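Local coordinates for putative uncharacterized protein (Leishmania major, PDB 3M3I), which is of unknown function but belongs to the DUF985 family of the cupin superfamily and forms a two-chain assembly, at residues 50-54 against 78-82; 71-75 against 205-211; 74-79 against 186-190; 96-100 against 126-130; 102-106 against 148-152. Residue numbers count along the deposited sequence, not the author numbering.

Interaction 1: 50-54 against 78-82; sequences DNEEG and LCSDE
The hairpin turn between strands 48-50 and 56-67 rests on the entry to strand 81-87 in this jelly-roll barrel of the cupin superfamily. The loop makes a type I beta turn from Asn51 to Gly54, closed by Gly54 N to Asn51 O at 3.3 Å. Asn51, with chi1 p, adds an Asx turn, its OD1 accepting from Glu53 N at 3.0 Å and also from Asn55 N. Gly54 has a positive phi of 101°, at which a side chain would jam against the preceding carbonyl.

The opposing segment is irregular until it enters strand 81-87, and the closest CA pair is Glu52 with Ser80, 6.9 Å apart. Cys79 comes first, its CB toward the turn; SG lies 3.7 Å from Asn51 ND2. Ser80 (chi1 m) follows. Glu52, chi1 m and chi2 p, brings its carboxylate to this residue, with Ser80 OG 3.0 Å from Glu52 OE1. That hydroxyl also has Pro180 O as a possible weak acceptor, so its proton is not assigned. Water 1 donates to Ser80 OG at 2.7 Å and accepts weakly from Asn51 ND2 at 3.5 Å. Asp81 OD1 bonds to Tyr60 OH of the second subunit, and its OD2 to Gly152 N. The Asp81 backbone is linked to the turn by water 2, which accepts from Asp81 N at 3.0 Å and donates to Glu52 OE2 at 2.7 Å.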
# COMPACT_ATOMS: atom_id res chain seq x y z
N ASP A 50 -14.55 -2.62 -14.19
CA ASP A 50 -15.88 -2.59 -13.59
C ASP A 50 -15.78 -2.92 -12.10
O ASP A 50 -15.17 -3.93 -11.70
CB ASP A 50 -16.80 -3.60 -14.28
CG ASP A 50 -17.28 -3.14 -15.67
OD1 ASP A 50 -17.54 -1.93 -15.89
OD2 ASP A 50 -17.43 -4.01 -16.55
N ASN A 51 -16.37 -2.07 -11.27
CA ASN A 51 -16.35 -2.29 -9.83
C ASN A 51 -17.44 -3.29 -9.36
O ASN A 51 -18.13 -3.91 -10.16
CB ASN A 51 -16.47 -0.94 -9.10
CG ASN A 51 -17.82 -0.33 -9.25
OD1 ASN A 51 -18.67 -0.90 -9.95
ND2 ASN A 51 -18.06 0.80 -8.60
N GLU A 52 -17.60 -3.44 -8.05
CA GLU A 52 -18.59 -4.37 -7.49
C GLU A 52 -20.03 -4.07 -7.90
O GLU A 52 -20.88 -4.94 -7.82
CB GLU A 52 -18.50 -4.41 -5.96
CG GLU A 52 -17.22 -5.04 -5.39
CD GLU A 52 -16.02 -4.09 -5.33
OE1 GLU A 52 -16.06 -3.00 -5.96
OE2 GLU A 52 -15.04 -4.45 -4.64
N GLU A 53 -20.31 -2.83 -8.33
CA GLU A 53 -21.69 -2.40 -8.66
C GLU A 53 -21.91 -2.14 -10.15
O GLU A 53 -22.94 -1.60 -10.53
CB GLU A 53 -22.05 -1.13 -7.87
CG GLU A 53 -22.29 -1.34 -6.37
CD GLU A 53 -22.25 -0.03 -5.55
OE1 GLU A 53 -21.56 0.94 -5.98
OE2 GLU A 53 -22.90 0.01 -4.48
N GLY A 54 -20.95 -2.51 -10.99
CA GLY A 54 -21.11 -2.38 -12.44
C GLY A 54 -20.41 -1.18 -13.07
O GLY A 54 -20.25 -1.14 -14.29
N LEU A 78 -17.46 2.82 1.68
CA LEU A 78 -17.02 2.73 0.30
C LEU A 78 -17.76 1.55 -0.30
O LEU A 78 -18.58 0.93 0.36
CB LEU A 78 -15.50 2.53 0.22
CG LEU A 78 -14.62 3.66 0.76
CD1 LEU A 78 -13.19 3.22 0.98
CD2 LEU A 78 -14.65 4.87 -0.16
N CYS A 79 -17.50 1.24 -1.56
CA CYS A 79 -18.03 0.02 -2.15
C CYS A 79 -16.92 -0.92 -2.65
O CYS A 79 -17.21 -2.01 -3.08
CB CYS A 79 -19.03 0.35 -3.27
SG CYS A 79 -18.33 0.37 -4.90
N SER A 80 -15.67 -0.50 -2.55
CA SER A 80 -14.52 -1.35 -2.81
C SER A 80 -13.64 -1.45 -1.56
O SER A 80 -13.77 -0.64 -0.65
CB SER A 80 -13.71 -0.79 -3.98
OG SER A 80 -14.54 -0.59 -5.11
N ASP A 81 -12.77 -2.46 -1.53
CA ASP A 81 -11.81 -2.66 -0.43
C ASP A 81 -10.83 -1.49 -0.37
O ASP A 81 -10.46 -0.94 -1.41
CB ASP A 81 -10.95 -3.91 -0.63
CG ASP A 81 -11.74 -5.19 -0.64
OD1 ASP A 81 -11.20 -6.20 -1.13
OD2 ASP A 81 -12.89 -5.22 -0.14
N GLU A 82 -10.39 -1.16 0.83
CA GLU A 82 -9.35 -0.16 1.01
C GLU A 82 -8.24 -0.70 1.92
O GLU A 82 -8.48 -1.09 3.06
CB GLU A 82 -9.94 1.10 1.59
CG GLU A 82 -8.91 2.20 1.77
CD GLU A 82 -9.50 3.49 2.29
OE1 GLU A 82 -10.36 3.43 3.21
OE2 GLU A 82 -9.09 4.55 1.79
O HOH W 1 -15.02 1.31 -6.96
O HOH W 2 -12.50 -4.43 -3.71

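Interaction 2: 71-75 against 205-211; sequences SPSHL and VIKQMAY
The imidazole of His74 lies over the ring of Tyr211 in a face-to-face stack, centroids 3.8 Å apart and planes at 17°, with His74 ND1 3.3 Å from Tyr211 CZ. Both side chains take chi1 m, and His74 CB also sits over the phenol face, 4.1 Å from its centroid. The polar ends are tied to one neighbouring loop: His74 ND1 bonds to Glu35 O and Tyr211 OH to Pro34 O.

Residues 73-74 form a short strand, and the chain turns a corner at Leu75, while 205-209 are the last turn of helix 203-209, from which Ala210 departs at phi/psi -98/147°. The nearest CA atoms are those of Leu75 and Ala210, 5.0 Å apart. One backbone bond joins the segments, Leu75 N to Met209 O at 2.9 Å, and the same carbonyl receives a CA-H...O contact from His74 CA at 3.1 Å.

Beside this backbone bond the packing is apolar. Leu75 (chi1 m, chi2 t) sets CD2 3.6 Å from Met209 CB and CD1 4.2 Å from Ala210 CB. Met209, m at all three chi angles, folds so that CE lies 3.2 Å from Ser73 O and 4.2 Å from Pro72 CB. Leu195 also packs on Leu75. The end of a C-terminal helix thus packs against the corner between strands 73-74 and 76-77, joining helices 192-198 and 203-209 to the cupin beta-barrel.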
# COMPACT_ATOMS: atom_id res chain seq x y z
N SER A 71 -8.26 15.51 14.58
CA SER A 71 -8.86 15.25 13.26
C SER A 71 -8.98 13.76 12.91
O SER A 71 -8.29 13.24 12.03
CB SER A 71 -8.06 15.98 12.17
OG SER A 71 -8.86 16.20 11.02
N PRO A 72 -9.91 13.06 13.57
CA PRO A 72 -10.19 11.67 13.19
C PRO A 72 -10.91 11.57 11.85
O PRO A 72 -11.47 12.55 11.40
CB PRO A 72 -11.11 11.19 14.30
CG PRO A 72 -11.71 12.43 14.88
CD PRO A 72 -10.69 13.49 14.74
N SER A 73 -10.87 10.41 11.21
CA SER A 73 -11.69 10.14 10.02
C SER A 73 -13.02 9.60 10.52
O SER A 73 -13.05 8.61 11.22
CB SER A 73 -10.99 9.13 9.11
OG SER A 73 -11.88 8.39 8.29
N HIS A 74 -14.12 10.26 10.19
CA HIS A 74 -15.42 9.89 10.75
C HIS A 74 -16.05 8.78 9.95
O HIS A 74 -15.67 8.54 8.81
CB HIS A 74 -16.35 11.10 10.79
CG HIS A 74 -15.90 12.17 11.72
ND1 HIS A 74 -14.97 13.12 11.35
CD2 HIS A 74 -16.23 12.44 13.00
CE1 HIS A 74 -14.75 13.93 12.37
NE2 HIS A 74 -15.50 13.54 13.39
N LEU A 75 -17.02 8.10 10.55
CA LEU A 75 -17.64 6.93 9.94
C LEU A 75 -18.15 7.19 8.51
O LEU A 75 -18.99 8.05 8.26
CB LEU A 75 -18.76 6.38 10.83
CG LEU A 75 -18.32 5.86 12.22
CD1 LEU A 75 -19.45 5.16 12.95
CD2 LEU A 75 -17.14 4.91 12.10
N VAL A 205 -19.23 3.35 19.55
CA VAL A 205 -18.43 3.69 18.36
C VAL A 205 -19.16 4.77 17.54
O VAL A 205 -18.52 5.68 17.01
CB VAL A 205 -18.11 2.45 17.47
CG1 VAL A 205 -19.35 1.66 17.15
CG2 VAL A 205 -17.43 2.87 16.15
N ILE A 206 -20.49 4.70 17.49
CA ILE A 206 -21.25 5.68 16.72
C ILE A 206 -21.06 7.10 17.30
O ILE A 206 -20.65 8.00 16.57
CB ILE A 206 -22.74 5.33 16.64
CG1 ILE A 206 -22.95 4.11 15.74
CG2 ILE A 206 -23.55 6.51 16.07
CD1 ILE A 206 -24.33 3.49 15.89
N LYS A 207 -21.31 7.26 18.59
CA LYS A 207 -21.13 8.56 19.25
C LYS A 207 -19.67 9.04 19.32
O LYS A 207 -19.42 10.22 19.41
CB LYS A 207 -21.76 8.56 20.65
CG LYS A 207 -23.29 8.73 20.60
CD LYS A 207 -23.92 8.68 21.97
CE LYS A 207 -25.42 9.01 21.88
NZ LYS A 207 -26.03 9.34 23.21
N GLN A 208 -18.72 8.11 19.27
CA GLN A 208 -17.29 8.43 19.26
C GLN A 208 -16.84 8.82 17.86
O GLN A 208 -16.13 9.80 17.71
CB GLN A 208 -16.47 7.23 19.76
CG GLN A 208 -14.92 7.41 19.72
CD GLN A 208 -14.17 6.17 20.21
OE1 GLN A 208 -14.69 5.39 21.03
NE2 GLN A 208 -12.95 5.98 19.72
N MET A 209 -17.27 8.07 16.84
CA MET A 209 -16.69 8.21 15.48
C MET A 209 -17.57 8.82 14.39
O MET A 209 -17.06 9.07 13.30
CB MET A 209 -16.18 6.85 14.98
CG MET A 209 -15.07 6.24 15.85
SD MET A 209 -13.60 7.29 15.98
CE MET A 209 -13.14 7.50 14.25
N ALA A 210 -18.86 9.03 14.63
CA ALA A 210 -19.72 9.63 13.61
C ALA A 210 -19.88 11.12 13.86
O ALA A 210 -19.88 11.57 15.02
CB ALA A 210 -21.08 8.96 13.58
N TYR A 211 -20.02 11.88 12.78
CA TYR A 211 -20.31 13.30 12.85
C TYR A 211 -21.60 13.54 13.62
O TYR A 211 -22.57 12.79 13.46
CB TYR A 211 -20.46 13.91 11.46
CG TYR A 211 -19.17 14.33 10.79
CD1 TYR A 211 -18.34 15.31 11.35
CD2 TYR A 211 -18.80 13.80 9.55
CE1 TYR A 211 -17.18 15.72 10.70
CE2 TYR A 211 -17.65 14.20 8.91
CZ TYR A 211 -16.85 15.16 9.48
OH TYR A 211 -15.70 15.55 8.82

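Interaction 3: 74-79 against 186-190; sequences HLHRLC and DFEIF
Short antiparallel pairing adds an edge strand to one sheet of the cupin barrel. Strand 188-189, an outermost strand, within this chain, of its sheet, runs against 76-77, the segment directions being 147° apart. Arg77 and Glu188 are the hydrogen-bonded pair, with Arg77 N to Glu188 O at 2.9 Å and Glu188 N to Arg77 O at 3.2 Å; His76 and Ile189 are the non-hydrogen-bonded pair, CA atoms 4.4 Å apart. Phe190 N to Leu75 O at 3.2 Å continues the pairing.

The side chains divide between the two faces. His76, with chi1 p, folds back so that ND1 donates to His74 O at 2.9 Å, while its CB meets Ile189 CD1 at 3.7 Å. Phe187 (chi1 t) approaches the same histidine, CE1 lying 4.0 Å from His76 CD2 with the rings oblique. On the Arg77 face, chi1 t, chi2 t and chi3 m carry the guanidinium over Phe190 CZ; the Phe190 ring (chi1 m) turns its edge to Arg77 CB, 3.5 Å from CE1. Arg77 NE also makes a weak bond to Tyr128 OH. Glu188, t at chi1 and chi2, closes a salt bridge whose hydrogen-bond geometry is weak, Arg77 NH1 to Glu188 OE1 at 2.9 Å.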
# COMPACT_ATOMS: atom_id res chain seq x y z
N HIS A 74 -14.12 10.26 10.19
CA HIS A 74 -15.42 9.89 10.75
C HIS A 74 -16.05 8.78 9.95
O HIS A 74 -15.67 8.54 8.81
CB HIS A 74 -16.35 11.10 10.79
CG HIS A 74 -15.90 12.17 11.72
ND1 HIS A 74 -14.97 13.12 11.35
CD2 HIS A 74 -16.23 12.44 13.00
CE1 HIS A 74 -14.75 13.93 12.37
NE2 HIS A 74 -15.50 13.54 13.39
N LEU A 75 -17.02 8.10 10.55
CA LEU A 75 -17.64 6.93 9.94
C LEU A 75 -18.15 7.19 8.51
O LEU A 75 -18.99 8.05 8.26
CB LEU A 75 -18.76 6.38 10.83
CG LEU A 75 -18.32 5.86 12.22
CD1 LEU A 75 -19.45 5.16 12.95
CD2 LEU A 75 -17.14 4.91 12.10
N HIS A 76 -17.60 6.43 7.57
CA HIS A 76 -17.99 6.52 6.17
C HIS A 76 -18.00 5.12 5.53
O HIS A 76 -17.61 4.13 6.17
CB HIS A 76 -17.03 7.43 5.41
CG HIS A 76 -15.62 6.93 5.40
ND1 HIS A 76 -14.79 7.01 6.50
CD2 HIS A 76 -14.89 6.34 4.42
CE1 HIS A 76 -13.62 6.49 6.20
NE2 HIS A 76 -13.65 6.08 4.95
N ARG A 77 -18.45 5.03 4.30
CA ARG A 77 -18.54 3.75 3.64
C ARG A 77 -18.13 3.86 2.17
O ARG A 77 -18.41 4.86 1.51
CB ARG A 77 -19.96 3.18 3.79
CG ARG A 77 -20.18 1.84 3.12
CD ARG A 77 -21.62 1.70 2.70
NE ARG A 77 -22.48 1.29 3.79
CZ ARG A 77 -23.75 1.65 3.94
NH1 ARG A 77 -24.34 2.47 3.08
NH2 ARG A 77 -24.43 1.19 4.97
N LEU A 78 -17.46 2.82 1.68
CA LEU A 78 -17.02 2.73 0.30
C LEU A 78 -17.76 1.55 -0.30
O LEU A 78 -18.58 0.93 0.36
CB LEU A 78 -15.50 2.53 0.22
CG LEU A 78 -14.62 3.66 0.76
CD1 LEU A 78 -13.19 3.22 0.98
CD2 LEU A 78 -14.65 4.87 -0.16
N CYS A 79 -17.50 1.24 -1.56
CA CYS A 79 -18.03 0.02 -2.15
C CYS A 79 -16.92 -0.92 -2.65
O CYS A 79 -17.21 -2.01 -3.08
CB CYS A 79 -19.03 0.35 -3.27
SG CYS A 79 -18.33 0.37 -4.90
N ASP A 186 -19.07 6.92 -4.93
CA ASP A 186 -19.15 5.79 -4.00
C ASP A 186 -18.79 6.14 -2.54
O ASP A 186 -18.51 5.25 -1.72
CB ASP A 186 -18.17 4.70 -4.45
CG ASP A 186 -18.28 4.39 -5.92
OD1 ASP A 186 -19.41 4.28 -6.39
OD2 ASP A 186 -17.25 4.23 -6.60
N PHE A 187 -18.78 7.43 -2.22
CA PHE A 187 -18.37 7.90 -0.90
C PHE A 187 -19.61 8.33 -0.17
O PHE A 187 -20.31 9.27 -0.60
CB PHE A 187 -17.40 9.04 -1.06
CG PHE A 187 -16.91 9.65 0.22
CD1 PHE A 187 -15.98 8.99 1.01
CD2 PHE A 187 -17.34 10.92 0.61
CE1 PHE A 187 -15.52 9.56 2.17
CE2 PHE A 187 -16.88 11.49 1.78
CZ PHE A 187 -15.96 10.82 2.56
N GLU A 188 -19.92 7.59 0.90
CA GLU A 188 -21.08 7.88 1.73
C GLU A 188 -20.59 8.25 3.12
O GLU A 188 -19.80 7.54 3.69
CB GLU A 188 -22.03 6.67 1.81
CG GLU A 188 -23.23 6.87 2.76
CD GLU A 188 -24.44 6.00 2.43
OE1 GLU A 188 -24.28 5.00 1.69
OE2 GLU A 188 -25.56 6.31 2.92
N ILE A 189 -21.03 9.39 3.63
CA ILE A 189 -20.64 9.83 4.97
C ILE A 189 -21.89 9.75 5.85
O ILE A 189 -23.00 9.91 5.37
CB ILE A 189 -20.02 11.25 4.95
CG1 ILE A 189 -19.36 11.59 6.28
CG2 ILE A 189 -21.09 12.32 4.64
CD1 ILE A 189 -18.09 10.81 6.54
N PHE A 190 -21.69 9.45 7.13
CA PHE A 190 -22.80 9.20 8.03
C PHE A 190 -22.81 10.26 9.13
O PHE A 190 -21.84 11.01 9.29
CB PHE A 190 -22.68 7.79 8.62
CG PHE A 190 -22.70 6.68 7.58
CD1 PHE A 190 -21.52 6.14 7.10
CD2 PHE A 190 -23.90 6.20 7.08
CE1 PHE A 190 -21.54 5.14 6.15
CE2 PHE A 190 -23.92 5.19 6.13
CZ PHE A 190 -22.75 4.66 5.67

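Interaction 4: 96-100 against 126-130; sequences VILKD and PKYQV
Strand 92-98 runs out into a long excursion, and its last residues meet the returning chain at 126-130. Val96 opens the segment on the strand, and Ile97 (chi1 m, chi2 t) brings CG2 to 4.0 Å from Tyr128 CD1. Leu98 N donates to Val130 O at 3.1 Å, while Leu98 O receives a CA-H...O contact from Tyr128 CA at 3.1 Å; its CD1 packs on Val130 CG1 at 4.1 Å. Lys99 CA lies 4.4 Å from Tyr128 CA, the closest such pair. Lys99 bends to phi/psi -66/-44° and accepts Tyr128 N on its O at 3.2 Å. Its CA sits over the phenol face, 3.9 Å from the centroid, in a CH-pi contact. Tyr128 itself has a positive phi of 59° and chi1 m; its OH bonds to Gly153 O. Asp100 (chi1 m) ends the walk with a salt bridge, OD1 to Lys127 NZ at 3.0 Å. Together these contacts close the neck of an excursion between two adjacent antiparallel strands, 92-98 and 130-136, of the jelly-roll barrel.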
# COMPACT_ATOMS: atom_id res chain seq x y z
N VAL A 96 -13.79 -0.55 12.53
CA VAL A 96 -14.42 -1.18 11.36
C VAL A 96 -15.70 -1.93 11.75
O VAL A 96 -15.64 -2.91 12.48
CB VAL A 96 -13.44 -2.18 10.69
CG1 VAL A 96 -14.06 -2.79 9.44
CG2 VAL A 96 -12.13 -1.50 10.33
N ILE A 97 -16.86 -1.48 11.27
CA ILE A 97 -18.08 -2.26 11.41
C ILE A 97 -18.30 -2.99 10.08
O ILE A 97 -18.50 -2.35 9.06
CB ILE A 97 -19.31 -1.40 11.74
CG1 ILE A 97 -19.03 -0.44 12.90
CG2 ILE A 97 -20.49 -2.31 12.06
CD1 ILE A 97 -19.96 0.77 12.96
N LEU A 98 -18.21 -4.31 10.08
CA LEU A 98 -18.30 -5.08 8.84
C LEU A 98 -19.75 -5.28 8.47
O LEU A 98 -20.57 -5.45 9.34
CB LEU A 98 -17.63 -6.45 9.00
CG LEU A 98 -16.19 -6.50 9.51
CD1 LEU A 98 -15.85 -7.95 9.87
CD2 LEU A 98 -15.20 -5.95 8.49
N LYS A 99 -20.05 -5.28 7.17
CA LYS A 99 -21.39 -5.62 6.68
C LYS A 99 -21.70 -7.09 6.94
O LYS A 99 -22.81 -7.43 7.33
CB LYS A 99 -21.50 -5.33 5.18
CG LYS A 99 -22.90 -5.32 4.64
CD LYS A 99 -22.89 -4.79 3.21
CE LYS A 99 -24.29 -4.52 2.68
NZ LYS A 99 -24.25 -3.76 1.39
N ASP A 100 -20.73 -7.96 6.68
CA ASP A 100 -20.70 -9.32 7.22
C ASP A 100 -19.26 -9.58 7.64
O ASP A 100 -18.36 -8.89 7.18
CB ASP A 100 -21.11 -10.37 6.18
CG ASP A 100 -22.23 -9.91 5.28
OD1 ASP A 100 -23.40 -10.30 5.51
OD2 ASP A 100 -21.94 -9.18 4.31
N PRO A 126 -28.84 -10.70 9.33
CA PRO A 126 -28.82 -9.30 9.79
C PRO A 126 -27.42 -8.70 9.71
O PRO A 126 -26.47 -9.30 10.23
CB PRO A 126 -29.28 -9.39 11.26
CG PRO A 126 -29.25 -10.83 11.62
CD PRO A 126 -29.35 -11.63 10.37
N LYS A 127 -27.30 -7.53 9.08
CA LYS A 127 -25.99 -6.93 8.73
C LYS A 127 -25.39 -6.04 9.83
O LYS A 127 -26.07 -5.68 10.79
CB LYS A 127 -26.09 -6.10 7.45
CG LYS A 127 -26.76 -6.79 6.28
CD LYS A 127 -26.03 -8.06 5.87
CE LYS A 127 -26.55 -8.61 4.55
NZ LYS A 127 -26.22 -10.05 4.38
N TYR A 128 -24.12 -5.71 9.65
CA TYR A 128 -23.39 -4.76 10.51
C TYR A 128 -23.30 -5.14 12.00
O TYR A 128 -23.38 -4.28 12.88
CB TYR A 128 -23.92 -3.34 10.30
CG TYR A 128 -23.62 -2.84 8.90
CD1 TYR A 128 -22.34 -2.47 8.54
CD2 TYR A 128 -24.61 -2.77 7.93
CE1 TYR A 128 -22.05 -2.04 7.27
CE2 TYR A 128 -24.32 -2.34 6.66
CZ TYR A 128 -23.04 -1.98 6.34
OH TYR A 128 -22.74 -1.54 5.07
N GLN A 129 -23.08 -6.41 12.27
CA GLN A 129 -23.05 -6.91 13.65
C GLN A 129 -21.68 -6.94 14.29
O GLN A 129 -21.58 -6.87 15.51
CB GLN A 129 -23.67 -8.30 13.73
CG GLN A 129 -25.13 -8.32 13.39
CD GLN A 129 -25.83 -9.46 14.04
OE1 GLN A 129 -26.10 -9.43 15.24
NE2 GLN A 129 -26.11 -10.50 13.27
N VAL A 130 -20.62 -7.04 13.48
CA VAL A 130 -19.27 -7.27 13.99
C VAL A 130 -18.40 -6.01 13.99
O VAL A 130 -17.96 -5.55 12.95
CB VAL A 130 -18.57 -8.42 13.22
CG1 VAL A 130 -17.13 -8.60 13.69
CG2 VAL A 130 -19.33 -9.73 13.40

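Interaction 5: 102-106 against 148-152; sequences QDEDR and YTVPG
Residues 103-105 have helical phi/psi without regular helical bonding, and a type I beta turn spans Asp103 to Arg106, its Arg106 N to Asp103 O bond weak at 3.5 Å. The partner segment is extended: strand 147-150 is followed by Pro151 and Gly152. Gln102 and Pro151 have the nearest CA atoms, 6.4 Å apart.

Pro151 directs its CB toward the 102-106 loop, and its CG lies 3.5 Å from Gln102 O and 3.7 Å from Asp103 OD1; Gln102 CB meets Pro151 CB at 4.1 Å. This is a loop laid across the end of a sheet strand, part of the cupin beta-barrel, with strand 81-87 pairing alongside through Val150 and Glu82. Arg106 spans the gap. Its chi1 is p and chi2 lies between wells at 120°, directing the guanidinium back to Asp103, where NH2 to OD1 at 2.9 Å is a salt bridge with a weak hydrogen bond. The same group makes an off-centre cation-pi contact with Tyr148 (chi1 t), Arg106 CZ being 4.7 Å from the ring centroid. Thr149 CB is 3.6 Å from Arg106 NH1, while Thr149 OG1 bonds to Thr83 OG1. Val43 of the second subunit packs against Arg106, and Tyr60 of the second subunit against Thr149.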
# COMPACT_ATOMS: atom_id res chain seq x y z
N GLN A 102 -16.40 -10.18 6.88
CA GLN A 102 -15.86 -10.21 5.51
C GLN A 102 -14.34 -10.04 5.42
O GLN A 102 -13.81 -9.72 4.35
CB GLN A 102 -16.58 -9.15 4.66
CG GLN A 102 -17.93 -9.66 4.17
CD GLN A 102 -18.87 -8.58 3.70
OE1 GLN A 102 -18.74 -7.42 4.07
NE2 GLN A 102 -19.85 -8.97 2.89
N ASP A 103 -13.66 -10.28 6.54
CA ASP A 103 -12.20 -10.31 6.58
C ASP A 103 -11.68 -11.59 5.94
O ASP A 103 -10.63 -11.57 5.30
CB ASP A 103 -11.71 -10.27 8.04
CG ASP A 103 -12.04 -8.97 8.76
OD1 ASP A 103 -12.40 -7.97 8.09
OD2 ASP A 103 -11.93 -8.93 10.00
N GLU A 104 -12.42 -12.69 6.11
CA GLU A 104 -11.96 -14.03 5.71
C GLU A 104 -11.93 -14.18 4.19
O GLU A 104 -11.08 -14.89 3.65
CB GLU A 104 -12.86 -15.14 6.29
CG GLU A 104 -13.34 -14.96 7.75
CD GLU A 104 -12.22 -14.83 8.78
OE1 GLU A 104 -11.16 -15.49 8.61
OE2 GLU A 104 -12.39 -14.07 9.76
N ASP A 105 -12.85 -13.51 3.50
CA ASP A 105 -12.99 -13.63 2.05
C ASP A 105 -11.78 -13.09 1.26
O ASP A 105 -11.63 -13.41 0.07
CB ASP A 105 -14.27 -12.93 1.59
N ARG A 106 -10.93 -12.29 1.91
CA ARG A 106 -9.81 -11.61 1.24
C ARG A 106 -8.43 -12.04 1.77
O ARG A 106 -8.30 -12.91 2.63
CB ARG A 106 -9.95 -10.07 1.32
CG ARG A 106 -10.46 -9.51 2.65
CD ARG A 106 -9.48 -8.55 3.33
NE ARG A 106 -9.98 -8.16 4.65
CZ ARG A 106 -9.24 -7.82 5.72
NH1 ARG A 106 -7.91 -7.78 5.69
NH2 ARG A 106 -9.86 -7.50 6.84
N TYR A 148 -3.38 -3.61 6.50
CA TYR A 148 -4.72 -4.12 6.78
C TYR A 148 -5.70 -3.57 5.75
O TYR A 148 -5.58 -2.43 5.31
CB TYR A 148 -5.16 -3.75 8.18
CG TYR A 148 -6.58 -4.15 8.48
CD1 TYR A 148 -6.88 -5.40 9.03
CD2 TYR A 148 -7.64 -3.30 8.18
CE1 TYR A 148 -8.20 -5.77 9.29
CE2 TYR A 148 -8.94 -3.66 8.44
CZ TYR A 148 -9.22 -4.90 8.98
OH TYR A 148 -10.53 -5.23 9.22
N THR A 149 -6.69 -4.40 5.39
CA THR A 149 -7.66 -4.11 4.34
C THR A 149 -9.08 -4.03 4.89
O THR A 149 -9.58 -4.98 5.48
CB THR A 149 -7.63 -5.18 3.23
OG1 THR A 149 -6.38 -5.11 2.55
CG2 THR A 149 -8.74 -4.96 2.21
N VAL A 150 -9.72 -2.88 4.68
CA VAL A 150 -11.09 -2.64 5.15
C VAL A 150 -12.00 -3.13 4.03
O VAL A 150 -11.94 -2.60 2.94
CB VAL A 150 -11.33 -1.15 5.44
CG1 VAL A 150 -12.76 -0.92 5.90
CG2 VAL A 150 -10.35 -0.65 6.49
N PRO A 151 -12.82 -4.16 4.29
CA PRO A 151 -13.58 -4.70 3.16
C PRO A 151 -14.63 -3.70 2.67
O PRO A 151 -15.20 -2.97 3.48
CB PRO A 151 -14.24 -5.95 3.74
CG PRO A 151 -13.44 -6.29 4.96
CD PRO A 151 -13.02 -4.96 5.51
N GLY A 152 -14.86 -3.68 1.36
CA GLY A 152 -15.93 -2.89 0.77
C GLY A 152 -17.25 -3.19 1.46
O GLY A 152 -17.58 -4.33 1.72

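In the fold
The five contacts tie strands, loops and the C-terminal helix around one cupin barrel. Interactions 2 and 3 share His74 and Leu75 across the corner at Leu75, their centres 11 Å apart, so that helix docking and strand pairing adjoin. Interaction 3 passes Leu78 and Cys79 on to interaction 1, 12 Å away between centres. From there Glu82 O meets Val150 N at 2.7 Å and Asp81 OD2 meets Gly152 N at 2.9 Å, leading into interaction 5; interactions 1 and 5 both touch the second subunit. Leu98 CD2 packs 3.8 Å from Pro151 CD, joining interactions 4 and 5, and Arg77 NE lies 3.1 Å from Tyr128 OH between interactions 3 and 4.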